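Local coordinates for protein NDP-rhamnosyltransferase (Saccharopolyspora spinosa, PDB 3TSA) that belongs to the GT-B class of glycosyltransferases, whose two Rossmann-like domains face each other across a deep cleft, at residues 177-181 with 192-197; 211-215 with 282-288; 225-231 with 256-261; 244-248 with 346-351; 301-305 with 366-371. One frame throughout, in Å; residues are numbered along the deposited sequence.

Contact 1: 177-181 with 192-197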
# COMPACT_ATOMS: atom_id res chain seq x y z
N LEU A 177 14.46 -17.16 11.54
CA LEU A 177 13.17 -16.92 12.19
C LEU A 177 12.13 -17.40 11.15
O LEU A 177 12.36 -17.27 9.94
CB LEU A 177 13.06 -15.39 12.41
CG LEU A 177 11.80 -14.86 13.05
CD1 LEU A 177 11.61 -15.58 14.39
CD2 LEU A 177 11.85 -13.32 13.22
N ILE A 178 11.01 -17.97 11.59
CA ILE A 178 9.84 -18.21 10.68
C ILE A 178 8.71 -17.38 11.23
O ILE A 178 8.47 -17.44 12.48
CB ILE A 178 9.39 -19.68 10.74
CG1 ILE A 178 10.60 -20.55 10.30
CG2 ILE A 178 8.27 -19.87 9.76
CD1 ILE A 178 10.40 -22.10 10.50
N LEU A 179 8.03 -16.58 10.39
CA LEU A 179 6.85 -15.85 10.92
C LEU A 179 5.60 -16.62 10.50
O LEU A 179 5.54 -17.10 9.37
CB LEU A 179 6.75 -14.44 10.36
CG LEU A 179 8.00 -13.59 10.65
CD1 LEU A 179 7.70 -12.22 10.04
CD2 LEU A 179 8.20 -13.41 12.11
N ASP A 180 4.61 -16.73 11.39
CA ASP A 180 3.46 -17.60 11.13
C ASP A 180 2.16 -16.88 11.52
O ASP A 180 1.88 -16.69 12.74
CB ASP A 180 3.67 -18.91 12.02
CG ASP A 180 2.69 -19.96 11.68
OD1 ASP A 180 1.75 -19.68 10.89
OD2 ASP A 180 2.88 -21.11 12.20
N PRO A 181 1.28 -16.55 10.52
CA PRO A 181 0.01 -15.95 10.82
C PRO A 181 -1.13 -17.00 11.01
O PRO A 181 -2.27 -16.64 11.29
CB PRO A 181 -0.26 -15.12 9.55
CG PRO A 181 0.26 -16.05 8.38
CD PRO A 181 1.57 -16.68 9.06
N PRO A 192 7.65 -26.70 11.87
CA PRO A 192 8.57 -26.23 12.91
C PRO A 192 7.99 -25.01 13.57
O PRO A 192 7.18 -24.29 12.92
CB PRO A 192 9.81 -25.83 12.08
CG PRO A 192 9.92 -26.92 11.12
CD PRO A 192 8.40 -26.85 10.60
N GLN A 193 8.34 -24.71 14.82
CA GLN A 193 7.77 -23.55 15.50
C GLN A 193 8.12 -22.21 14.77
O GLN A 193 9.23 -22.00 14.26
CB GLN A 193 8.25 -23.49 16.96
CG GLN A 193 7.69 -22.28 17.74
CD GLN A 193 8.22 -22.20 19.12
OE1 GLN A 193 8.78 -23.19 19.63
NE2 GLN A 193 8.07 -21.02 19.76
N GLY A 194 7.13 -21.34 14.63
CA GLY A 194 7.37 -20.01 14.10
C GLY A 194 6.78 -18.95 15.03
O GLY A 194 5.85 -19.21 15.82
N ALA A 195 7.32 -17.77 14.94
CA ALA A 195 6.87 -16.66 15.76
C ALA A 195 5.48 -16.14 15.25
O ALA A 195 5.28 -16.06 14.02
CB ALA A 195 7.91 -15.53 15.65
N PRO A 196 4.54 -15.82 16.17
CA PRO A 196 3.21 -15.36 15.74
C PRO A 196 3.26 -14.01 15.10
O PRO A 196 3.96 -13.14 15.62
CB PRO A 196 2.34 -15.34 17.03
CG PRO A 196 3.45 -15.25 18.22
CD PRO A 196 4.70 -15.89 17.65
N VAL A 197 2.51 -13.83 14.00
CA VAL A 197 2.23 -12.48 13.50
C VAL A 197 0.75 -12.42 13.19
O VAL A 197 0.26 -13.27 12.43
CB VAL A 197 3.16 -12.04 12.32
CG1 VAL A 197 3.04 -12.98 11.04
CG2 VAL A 197 2.86 -10.62 11.90
O HOH W 1 10.97 -19.38 14.18
O HOH W 2 4.31 -22.13 14.38

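Contact 2: 211-215 with 282-288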
# COMPACT_ATOMS: atom_id res chain seq x y z
N TRP A 211 -24.28 -1.80 -0.63
CA TRP A 211 -24.91 -3.00 -0.11
C TRP A 211 -24.10 -3.70 0.98
O TRP A 211 -24.59 -4.68 1.58
CB TRP A 211 -25.23 -3.96 -1.26
CG TRP A 211 -24.05 -4.35 -2.07
CD1 TRP A 211 -23.69 -3.85 -3.27
CD2 TRP A 211 -23.10 -5.38 -1.77
NE1 TRP A 211 -22.58 -4.49 -3.76
CE2 TRP A 211 -22.20 -5.45 -2.86
CE3 TRP A 211 -22.96 -6.27 -0.71
CZ2 TRP A 211 -21.12 -6.34 -2.89
CZ3 TRP A 211 -21.86 -7.15 -0.74
CH2 TRP A 211 -20.96 -7.14 -1.81
N GLY A 212 -22.89 -3.20 1.25
CA GLY A 212 -21.94 -3.83 2.19
C GLY A 212 -22.02 -3.30 3.58
O GLY A 212 -21.23 -3.76 4.45
N ALA A 213 -22.91 -2.34 3.82
CA ALA A 213 -22.96 -1.68 5.14
C ALA A 213 -23.71 -2.52 6.16
O ALA A 213 -23.38 -2.54 7.36
CB ALA A 213 -23.60 -0.24 5.02
N ALA A 214 -24.75 -3.22 5.69
CA ALA A 214 -25.65 -3.90 6.60
C ALA A 214 -26.15 -5.17 5.92
O ALA A 214 -26.23 -5.25 4.69
CB ALA A 214 -26.84 -2.98 6.90
N ARG A 215 -26.48 -6.17 6.74
CA ARG A 215 -27.22 -7.30 6.20
C ARG A 215 -28.71 -6.94 5.92
O ARG A 215 -29.20 -5.82 6.17
CB ARG A 215 -27.13 -8.51 7.14
CG ARG A 215 -27.87 -8.29 8.46
CD ARG A 215 -28.15 -9.62 9.20
NE ARG A 215 -29.17 -10.44 8.52
CZ ARG A 215 -29.52 -11.69 8.90
NH1 ARG A 215 -28.94 -12.26 9.98
NH2 ARG A 215 -30.45 -12.38 8.22
N LEU A 282 -14.37 -5.59 3.10
CA LEU A 282 -15.28 -4.44 3.09
C LEU A 282 -16.73 -4.83 3.37
O LEU A 282 -17.51 -4.00 3.88
CB LEU A 282 -15.15 -3.72 1.74
CG LEU A 282 -13.76 -3.12 1.48
CD1 LEU A 282 -13.66 -2.45 0.10
CD2 LEU A 282 -13.46 -2.10 2.64
N PHE A 283 -17.12 -6.08 3.13
CA PHE A 283 -18.53 -6.47 3.30
C PHE A 283 -18.73 -7.80 4.02
O PHE A 283 -19.85 -8.20 4.34
CB PHE A 283 -19.22 -6.56 1.95
CG PHE A 283 -18.68 -7.66 1.06
CD1 PHE A 283 -19.16 -8.95 1.15
CD2 PHE A 283 -17.73 -7.37 0.09
CE1 PHE A 283 -18.69 -9.96 0.28
CE2 PHE A 283 -17.23 -8.34 -0.74
CZ PHE A 283 -17.71 -9.67 -0.63
N LEU A 284 -17.64 -8.51 4.27
CA LEU A 284 -17.81 -9.83 4.81
C LEU A 284 -18.52 -9.89 6.19
O LEU A 284 -19.20 -10.88 6.51
CB LEU A 284 -16.48 -10.58 4.79
CG LEU A 284 -16.58 -12.08 4.68
CD1 LEU A 284 -17.40 -12.71 3.49
CD2 LEU A 284 -15.17 -12.68 4.70
N ARG A 285 -18.39 -8.85 7.02
CA ARG A 285 -19.10 -8.88 8.29
C ARG A 285 -20.64 -9.01 8.16
O ARG A 285 -21.34 -9.40 9.11
CB ARG A 285 -18.75 -7.60 9.06
CG ARG A 285 -17.35 -7.64 9.54
CD ARG A 285 -17.06 -6.20 10.13
NE ARG A 285 -15.65 -6.00 10.54
CZ ARG A 285 -14.61 -5.75 9.72
NH1 ARG A 285 -14.76 -5.70 8.40
NH2 ARG A 285 -13.36 -5.58 10.22
N THR A 286 -21.18 -8.69 6.99
CA THR A 286 -22.61 -8.83 6.80
C THR A 286 -22.96 -10.22 6.27
O THR A 286 -24.13 -10.44 5.86
CB THR A 286 -23.16 -7.88 5.73
OG1 THR A 286 -22.64 -8.23 4.45
CG2 THR A 286 -22.74 -6.43 6.04
N CYS A 287 -22.01 -11.14 6.24
CA CYS A 287 -22.31 -12.51 5.67
C CYS A 287 -22.34 -13.54 6.76
O CYS A 287 -21.58 -13.41 7.78
CB CYS A 287 -21.21 -12.91 4.71
SG CYS A 287 -21.17 -11.88 3.21
N GLU A 288 -23.18 -14.60 6.59
CA GLU A 288 -23.22 -15.58 7.69
C GLU A 288 -22.37 -16.83 7.35
O GLU A 288 -22.20 -17.68 8.20
CB GLU A 288 -24.68 -16.07 7.88
CG GLU A 288 -25.53 -14.99 8.57
CD GLU A 288 -26.93 -15.52 8.77
OE1 GLU A 288 -27.09 -16.45 9.57
OE2 GLU A 288 -27.82 -15.10 8.05
O HOH W 3 -29.33 -15.06 11.06

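Contact 3: 225-231 with 256-261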
# COMPACT_ATOMS: atom_id res chain seq x y z
N MET A 225 -13.70 -17.32 -4.62
CA MET A 225 -12.67 -18.19 -5.21
C MET A 225 -11.72 -17.31 -6.05
O MET A 225 -12.21 -16.45 -6.81
CB MET A 225 -13.30 -19.32 -6.04
CG MET A 225 -13.95 -20.27 -5.08
SD MET A 225 -14.86 -21.50 -5.95
CE MET A 225 -15.89 -22.14 -4.60
N GLY A 226 -10.41 -17.45 -5.85
CA GLY A 226 -9.42 -16.63 -6.58
C GLY A 226 -9.02 -17.09 -7.98
O GLY A 226 -9.44 -18.16 -8.47
N ARG A 227 -8.25 -16.26 -8.66
CA ARG A 227 -7.77 -16.55 -9.96
C ARG A 227 -6.97 -17.84 -9.98
O ARG A 227 -7.15 -18.67 -10.89
CB ARG A 227 -6.89 -15.36 -10.33
CG ARG A 227 -6.27 -15.40 -11.68
CD ARG A 227 -5.67 -14.04 -11.97
NE ARG A 227 -6.75 -13.18 -12.49
CZ ARG A 227 -6.90 -11.88 -12.21
NH1 ARG A 227 -6.06 -11.30 -11.39
NH2 ARG A 227 -7.93 -11.19 -12.74
N MET A 228 -6.03 -18.00 -9.05
CA MET A 228 -5.13 -19.19 -9.24
C MET A 228 -5.94 -20.47 -9.14
O MET A 228 -5.71 -21.36 -9.93
CB MET A 228 -3.94 -19.27 -8.27
CG MET A 228 -2.82 -18.26 -8.38
SD MET A 228 -1.82 -18.16 -9.88
CE MET A 228 -1.14 -19.86 -9.96
N VAL A 229 -6.81 -20.54 -8.14
CA VAL A 229 -7.65 -21.72 -7.94
C VAL A 229 -8.52 -21.99 -9.17
O VAL A 229 -8.43 -23.07 -9.69
CB VAL A 229 -8.49 -21.64 -6.66
CG1 VAL A 229 -9.40 -22.91 -6.54
CG2 VAL A 229 -7.55 -21.59 -5.42
N LEU A 230 -9.26 -21.01 -9.67
CA LEU A 230 -10.16 -21.22 -10.84
C LEU A 230 -9.44 -21.45 -12.14
O LEU A 230 -9.95 -22.17 -13.01
CB LEU A 230 -11.21 -20.08 -10.98
CG LEU A 230 -12.13 -19.91 -9.77
CD1 LEU A 230 -12.96 -18.63 -9.98
CD2 LEU A 230 -13.02 -21.20 -9.68
N ASN A 231 -8.26 -20.81 -12.30
CA ASN A 231 -7.36 -21.17 -13.41
C ASN A 231 -7.04 -22.65 -13.39
O ASN A 231 -6.92 -23.30 -14.42
CB ASN A 231 -6.08 -20.31 -13.40
CG ASN A 231 -6.34 -18.91 -13.94
OD1 ASN A 231 -7.44 -18.64 -14.40
ND2 ASN A 231 -5.32 -18.01 -13.88
N ALA A 256 -17.92 -13.48 -5.41
CA ALA A 256 -16.67 -12.71 -5.50
C ALA A 256 -15.62 -13.55 -6.26
O ALA A 256 -14.97 -14.42 -5.65
CB ALA A 256 -16.16 -12.31 -4.08
N VAL A 257 -15.50 -13.36 -7.59
CA VAL A 257 -14.51 -14.10 -8.40
C VAL A 257 -13.84 -13.07 -9.29
O VAL A 257 -14.40 -11.98 -9.43
CB VAL A 257 -15.12 -15.26 -9.22
CG1 VAL A 257 -15.85 -16.23 -8.27
CG2 VAL A 257 -16.00 -14.74 -10.36
N PRO A 258 -12.66 -13.39 -9.87
CA PRO A 258 -11.90 -12.44 -10.70
C PRO A 258 -12.68 -12.07 -11.93
O PRO A 258 -13.47 -12.90 -12.41
CB PRO A 258 -10.69 -13.27 -11.14
CG PRO A 258 -10.49 -14.19 -9.97
CD PRO A 258 -11.89 -14.64 -9.70
N PRO A 259 -12.44 -10.88 -12.49
CA PRO A 259 -13.18 -10.41 -13.66
C PRO A 259 -13.28 -11.45 -14.80
O PRO A 259 -14.40 -11.68 -15.33
CB PRO A 259 -12.36 -9.19 -14.13
CG PRO A 259 -11.61 -8.72 -12.96
CD PRO A 259 -11.36 -9.95 -12.08
N GLU A 260 -12.16 -12.08 -15.17
CA GLU A 260 -12.22 -13.05 -16.31
C GLU A 260 -13.02 -14.34 -16.03
O GLU A 260 -13.41 -15.05 -16.96
CB GLU A 260 -10.84 -13.38 -16.87
CG GLU A 260 -10.03 -14.32 -16.00
CD GLU A 260 -9.34 -13.63 -14.81
OE1 GLU A 260 -9.51 -12.39 -14.53
OE2 GLU A 260 -8.62 -14.38 -14.13
N HIS A 261 -13.30 -14.62 -14.76
CA HIS A 261 -14.13 -15.78 -14.42
C HIS A 261 -15.63 -15.48 -14.26
O HIS A 261 -16.41 -16.38 -13.97
CB HIS A 261 -13.57 -16.49 -13.17
CG HIS A 261 -12.17 -17.00 -13.33
ND1 HIS A 261 -11.85 -18.08 -14.12
CD2 HIS A 261 -11.00 -16.60 -12.76
CE1 HIS A 261 -10.54 -18.29 -14.08
NE2 HIS A 261 -10.00 -17.42 -13.25

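Contact 4: 244-248 with 346-351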
# COMPACT_ATOMS: atom_id res chain seq x y z
N ALA A 244 -25.65 -24.84 -5.17
CA ALA A 244 -26.04 -25.22 -3.84
C ALA A 244 -26.57 -23.99 -3.05
O ALA A 244 -27.59 -24.12 -2.31
CB ALA A 244 -24.84 -25.85 -3.15
N ALA A 245 -25.90 -22.85 -3.17
CA ALA A 245 -26.29 -21.69 -2.35
C ALA A 245 -27.62 -21.13 -2.86
O ALA A 245 -28.52 -20.85 -2.06
CB ALA A 245 -25.21 -20.55 -2.35
N THR A 246 -27.73 -20.92 -4.16
CA THR A 246 -28.88 -20.11 -4.62
C THR A 246 -30.20 -20.89 -4.56
O THR A 246 -31.29 -20.30 -4.57
CB THR A 246 -28.67 -19.53 -6.03
OG1 THR A 246 -28.41 -20.59 -6.98
CG2 THR A 246 -27.51 -18.52 -6.03
N GLU A 247 -30.11 -22.21 -4.57
CA GLU A 247 -31.28 -23.03 -4.46
C GLU A 247 -31.85 -23.12 -3.07
O GLU A 247 -32.95 -23.57 -2.89
CB GLU A 247 -30.91 -24.43 -4.92
CG GLU A 247 -30.83 -24.48 -6.43
CD GLU A 247 -30.69 -25.93 -6.91
OE1 GLU A 247 -30.10 -26.06 -8.01
OE2 GLU A 247 -31.14 -26.89 -6.19
N LEU A 248 -31.08 -22.72 -2.06
CA LEU A 248 -31.49 -22.88 -0.70
C LEU A 248 -32.42 -21.76 -0.31
O LEU A 248 -32.16 -20.59 -0.68
CB LEU A 248 -30.24 -22.92 0.20
CG LEU A 248 -30.53 -23.45 1.60
CD1 LEU A 248 -31.02 -24.87 1.62
CD2 LEU A 248 -29.40 -23.24 2.56
N PHE A 346 -24.01 -30.83 -0.40
CA PHE A 346 -23.50 -29.44 -0.43
C PHE A 346 -24.58 -28.49 0.11
O PHE A 346 -24.34 -27.69 1.05
CB PHE A 346 -23.08 -29.14 -1.86
CG PHE A 346 -22.16 -27.94 -2.05
CD1 PHE A 346 -22.14 -26.87 -1.14
CD2 PHE A 346 -21.30 -27.90 -3.16
CE1 PHE A 346 -21.29 -25.81 -1.36
CE2 PHE A 346 -20.44 -26.83 -3.40
CZ PHE A 346 -20.43 -25.75 -2.46
N THR A 347 -25.81 -28.63 -0.44
CA THR A 347 -26.95 -27.84 0.03
C THR A 347 -27.21 -28.08 1.50
O THR A 347 -27.43 -27.10 2.26
CB THR A 347 -28.20 -28.26 -0.85
OG1 THR A 347 -27.88 -27.83 -2.19
CG2 THR A 347 -29.36 -27.48 -0.42
N ASP A 348 -27.19 -29.35 1.92
CA ASP A 348 -27.50 -29.69 3.30
C ASP A 348 -26.42 -29.06 4.23
O ASP A 348 -26.75 -28.59 5.35
CB ASP A 348 -27.57 -31.24 3.50
CG ASP A 348 -28.86 -31.83 2.99
OD1 ASP A 348 -29.75 -31.12 2.61
OD2 ASP A 348 -28.96 -33.07 2.93
N SER A 349 -25.20 -28.95 3.72
CA SER A 349 -24.09 -28.40 4.53
C SER A 349 -24.32 -26.91 4.77
O SER A 349 -24.05 -26.38 5.85
CB SER A 349 -22.75 -28.59 3.83
OG SER A 349 -22.39 -29.94 3.82
N ILE A 350 -24.73 -26.22 3.74
CA ILE A 350 -25.04 -24.80 3.89
C ILE A 350 -26.15 -24.59 4.89
O ILE A 350 -26.02 -23.79 5.83
CB ILE A 350 -25.48 -24.16 2.53
CG1 ILE A 350 -24.29 -24.19 1.54
CG2 ILE A 350 -25.92 -22.67 2.79
CD1 ILE A 350 -24.66 -23.75 0.09
N ALA A 351 -27.24 -25.35 4.74
CA ALA A 351 -28.36 -25.27 5.67
C ALA A 351 -27.92 -25.57 7.11
O ALA A 351 -28.40 -24.91 8.02
CB ALA A 351 -29.52 -26.25 5.25

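Contact 5: 301-305 with 366-371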
# COMPACT_ATOMS: atom_id res chain seq x y z
N THR A 301 -9.42 -14.14 6.35
CA THR A 301 -10.23 -12.94 6.52
C THR A 301 -11.54 -13.36 7.16
O THR A 301 -12.01 -12.72 8.10
CB THR A 301 -10.48 -12.23 5.19
OG1 THR A 301 -9.24 -11.69 4.72
CG2 THR A 301 -11.48 -11.11 5.31
N ALA A 302 -12.17 -14.44 6.62
CA ALA A 302 -13.38 -14.96 7.20
C ALA A 302 -13.12 -15.31 8.70
O ALA A 302 -13.93 -14.90 9.57
CB ALA A 302 -13.94 -16.16 6.42
N THR A 303 -12.03 -16.02 8.98
CA THR A 303 -11.80 -16.58 10.34
C THR A 303 -11.57 -15.38 11.30
O THR A 303 -12.21 -15.30 12.38
CB THR A 303 -10.61 -17.51 10.30
OG1 THR A 303 -11.03 -18.63 9.55
CG2 THR A 303 -10.29 -18.03 11.72
N ARG A 304 -10.79 -14.40 10.84
CA ARG A 304 -10.56 -13.15 11.62
C ARG A 304 -11.86 -12.45 12.05
O ARG A 304 -11.98 -11.93 13.19
CB ARG A 304 -9.59 -12.20 10.85
CG ARG A 304 -9.40 -10.85 11.50
CD ARG A 304 -8.82 -10.89 12.92
NE ARG A 304 -8.78 -9.52 13.47
CZ ARG A 304 -9.78 -8.93 14.11
NH1 ARG A 304 -10.94 -9.57 14.33
NH2 ARG A 304 -9.62 -7.67 14.54
N LEU A 305 -12.87 -12.48 11.18
CA LEU A 305 -14.11 -11.80 11.38
C LEU A 305 -15.18 -12.70 12.05
O LEU A 305 -16.35 -12.31 12.19
CB LEU A 305 -14.56 -11.21 10.01
CG LEU A 305 -13.77 -10.08 9.37
CD1 LEU A 305 -14.42 -9.70 8.02
CD2 LEU A 305 -13.77 -8.94 10.40
N LEU A 366 -11.45 -19.16 17.04
CA LEU A 366 -10.29 -19.07 16.19
C LEU A 366 -9.87 -17.59 16.01
O LEU A 366 -8.67 -17.28 15.96
CB LEU A 366 -10.58 -19.71 14.81
CG LEU A 366 -10.82 -21.24 14.88
CD1 LEU A 366 -11.34 -21.74 13.48
CD2 LEU A 366 -9.57 -22.01 15.11
N SER A 367 -10.87 -16.72 15.89
CA SER A 367 -10.60 -15.30 15.66
C SER A 367 -9.80 -14.80 16.92
O SER A 367 -8.86 -13.99 16.88
CB SER A 367 -11.89 -14.56 15.56
OG SER A 367 -11.46 -13.24 15.43
N ASP A 368 -10.16 -15.31 18.06
CA ASP A 368 -9.43 -14.95 19.31
C ASP A 368 -7.96 -15.42 19.34
O ASP A 368 -7.12 -14.71 19.98
CB ASP A 368 -10.15 -15.49 20.56
CG ASP A 368 -11.52 -14.87 20.81
OD1 ASP A 368 -11.93 -13.85 20.21
OD2 ASP A 368 -12.23 -15.36 21.70
N GLU A 369 -7.64 -16.54 18.70
CA GLU A 369 -6.25 -16.96 18.55
C GLU A 369 -5.49 -15.95 17.69
O GLU A 369 -4.35 -15.62 18.00
CB GLU A 369 -6.16 -18.34 17.90
CG GLU A 369 -6.64 -19.46 18.81
CD GLU A 369 -6.34 -20.79 18.12
OE1 GLU A 369 -5.16 -21.13 17.96
OE2 GLU A 369 -7.32 -21.44 17.73
N ILE A 370 -6.13 -15.45 16.64
CA ILE A 370 -5.54 -14.44 15.78
C ILE A 370 -5.29 -13.15 16.56
O ILE A 370 -4.16 -12.62 16.53
CB ILE A 370 -6.41 -14.17 14.54
CG1 ILE A 370 -6.43 -15.43 13.64
CG2 ILE A 370 -5.82 -13.02 13.72
CD1 ILE A 370 -7.43 -15.32 12.44
N THR A 371 -6.29 -12.67 17.23
CA THR A 371 -6.10 -11.38 17.87
C THR A 371 -5.19 -11.45 19.11
O THR A 371 -4.82 -10.41 19.65
CB THR A 371 -7.41 -10.72 18.24
OG1 THR A 371 -8.14 -11.56 19.15
CG2 THR A 371 -8.24 -10.41 17.03

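Contact 1: 177-181 with 192-197
The methyl of A195 overlaps its bridge partner L179 and also L177, two residues earlier on the same strand: its CB lies 3.9 Å from L177 CD1 and 4.1 Å from L179 CD2, and a methyl is small enough for both branched side chains to close in. L179 CB also meets V197 CG1 at 4.0 Å, and I178 CD1 packs on P192 CB at 4.1 Å. The backbones pair as parallel beta strands. A195 N donates to I178 O (2.7 Å), D180 N to A195 O (2.8 Å) and V197 N to D180 O (3.2 Å); P196 fits between because its nitrogen is not needed as a donor to this strand. G194 lies so close that a beta carbon would collide with I178 O. Before A195 the two chains diverge, and water enters: one molecule links I178 N to Q193 O, another D180 OD2 to G194 N. D180, on the opposite face from L179, also forms a salt bridge with R142. Strand 195-196 forms one edge of the parallel N-terminal sheet within this chain; 177-180 is next in, then 138-141, and the C-terminal helix 376-385 packs against L177, L179 and V197.

Contact 2: 211-215 with 282-288
Two loops meet here at the edge of the Rossmann-like C-terminal domain, each leading into one of its adjacent parallel strands, 219-224 and 289-292. Packing dominates. The indole of W211 sets CZ3 over one face of the F283 ring, 3.7 Å from CG, with the planes at an oblique 56° and the centroids 4.9 Å apart; strand 251-256 adds V254 to both rings. G212 suits its place because a beta carbon would crowd F283 CB, while its CA can sit 3.9 Å from that atom. Further on, the methyl CG2 of T286 fills the concave side of the bend, 3.5 Å from G212 O and 3.6 Å from A214 C. T286 OG1 donates to F283 O (2.8 Å), tying down its own turn, and is also hydrogen-bonded to R220, which bonds W211 O as well. Charged pairs come next. R285, whose side chain leads away from 211-215, forms a salt bridge with E31 of the second subunit. R215 NH1 and E288 OE2 make a long one at 3.6 Å, by charge alone, since the oxygen lies well out of the guanidinium plane; the stronger partner of E288 is R219. One water accepts from R215 NH1 at 3.0 Å and donates weakly to E288 OE1 at 3.0 Å.

Contact 3: 225-231 with 256-261
R227 and E260 form a two-pronged salt bridge: NE of R227 donates to OE2 of E260 at 2.8 Å and NH2 to OE1 at 2.7 Å, both nearly straight, so the carboxylate lies along the guanidinium edge. Such a pair suits two exposed positions whose flat charged groups can align. A weaker bond runs from M225 N to A256 O (3.3 Å), the last of the pairing between the two parallel strands. P258 cannot extend it, lacking an amide hydrogen; its ring instead lies against the backbone, with CD 3.4 Å from M225 O and CG 3.3 Å from R227 N. G226 occupies the N-cap position, and its carbonyl accepts from L230 N (3.1 Å) as the helix begins. Deeper in, L230 CB sits almost squarely over the H261 ring, 3.6 Å from the centroid in a CH-pi contact, while L230 CD1 reaches V257 CB and P258 CD, each at 4.1 Å. M228, on another side of the helix, touches Y11 of the N-terminal half. Loops leaving the C-terminal ends of neighbouring parallel strands are where Rossmann-like folds build their sites, and in GT-B proteins these edges border the cleft between the domains.

Contact 4: 244-248 with 346-351
This is apolar packing between helices of the C-terminal domain: the last turn of helix 236-246, with the residues that follow, rests against helix 343-354. A244 makes the close approach possible, for its small side chain brings its CA within 4.8 Å of the CA of T347. Its CB lies over the face of the F346 ring, 3.8 Å from the centroid in a CH-pi contact, and 3.9 Å from I350 CD1. I350 CD1 also touches A245 CA at 3.6 Å. Helix 236-246 belongs to the crossover from strand 219-224 to 251-256 in the Rossmann-like sheet, and F346 and I350 reach down to strands 289-292 and 309-311, so the pair closes over the sheet's hydrophobic layer. After the helix, L248 folds back with a long branched side chain: CD1 meets T347 CG2 at 3.7 Å, and CD2 meets I350 CG2 at 3.5 Å and A351 CB at 4.0 Å. T347 presents its methyl to L248 while its OG1 is hydrogen-bonded to H343 O in its own helix.

Contact 5: 301-305 with 366-371
In the C-terminal Rossmann-like domain, the end of helix 296-304 packs against helix 358-371, the helix that precedes the chain's final one. T303 comes first: its methyl CG2 presses on L366 CB at 3.5 Å and I370 CD1 at 4.0 Å, while its OG1 is held by A299 O one turn earlier. A threonine thus offers carbon to the partner helix and keeps its hydroxyl satisfied. Its carbonyl O also lies 3.3 Å from S367 CB, close packing that a small residue such as serine permits. R304 follows, the last residue of its helix, whose carbonyl, near the helix end, can take an outside donor: S367 OG donates to R304 O at 2.6 Å, where the two CA atoms are 4.6 Å apart. The long arginine side chain then runs over the second helix, its aliphatic part serving as apolar surface, with CD 3.8 Å from I370 CG2. At its tip the guanidinium lays one face on a methyl, R304 CZ standing 3.6 Å from T371 CG2.

In the fold
Contact 1 belongs to the N-terminal sheet and the others to the C-terminal domain, yet contacts 1 and 5 approach to about 5 Å between nearest atoms; helix 358-371 of contact 5 precedes the final helix that covers contact 1. Contact 5 touches contact 2 directly: R285 CZ is 3.4 Å from L305 CD2. Contact 3 is nested in the loop closed by contact 2. Its helix 227-233 precedes helix 236-246 of contact 4, the nearest atoms of the two contacts about 6 Å apart; contacts 1 and 4 lie on opposite sides of the chain's centre, about 37 Å apart between centres. A magnesium ion is about 7 Å from the side chain of D180 and about 12 Å from that of L366.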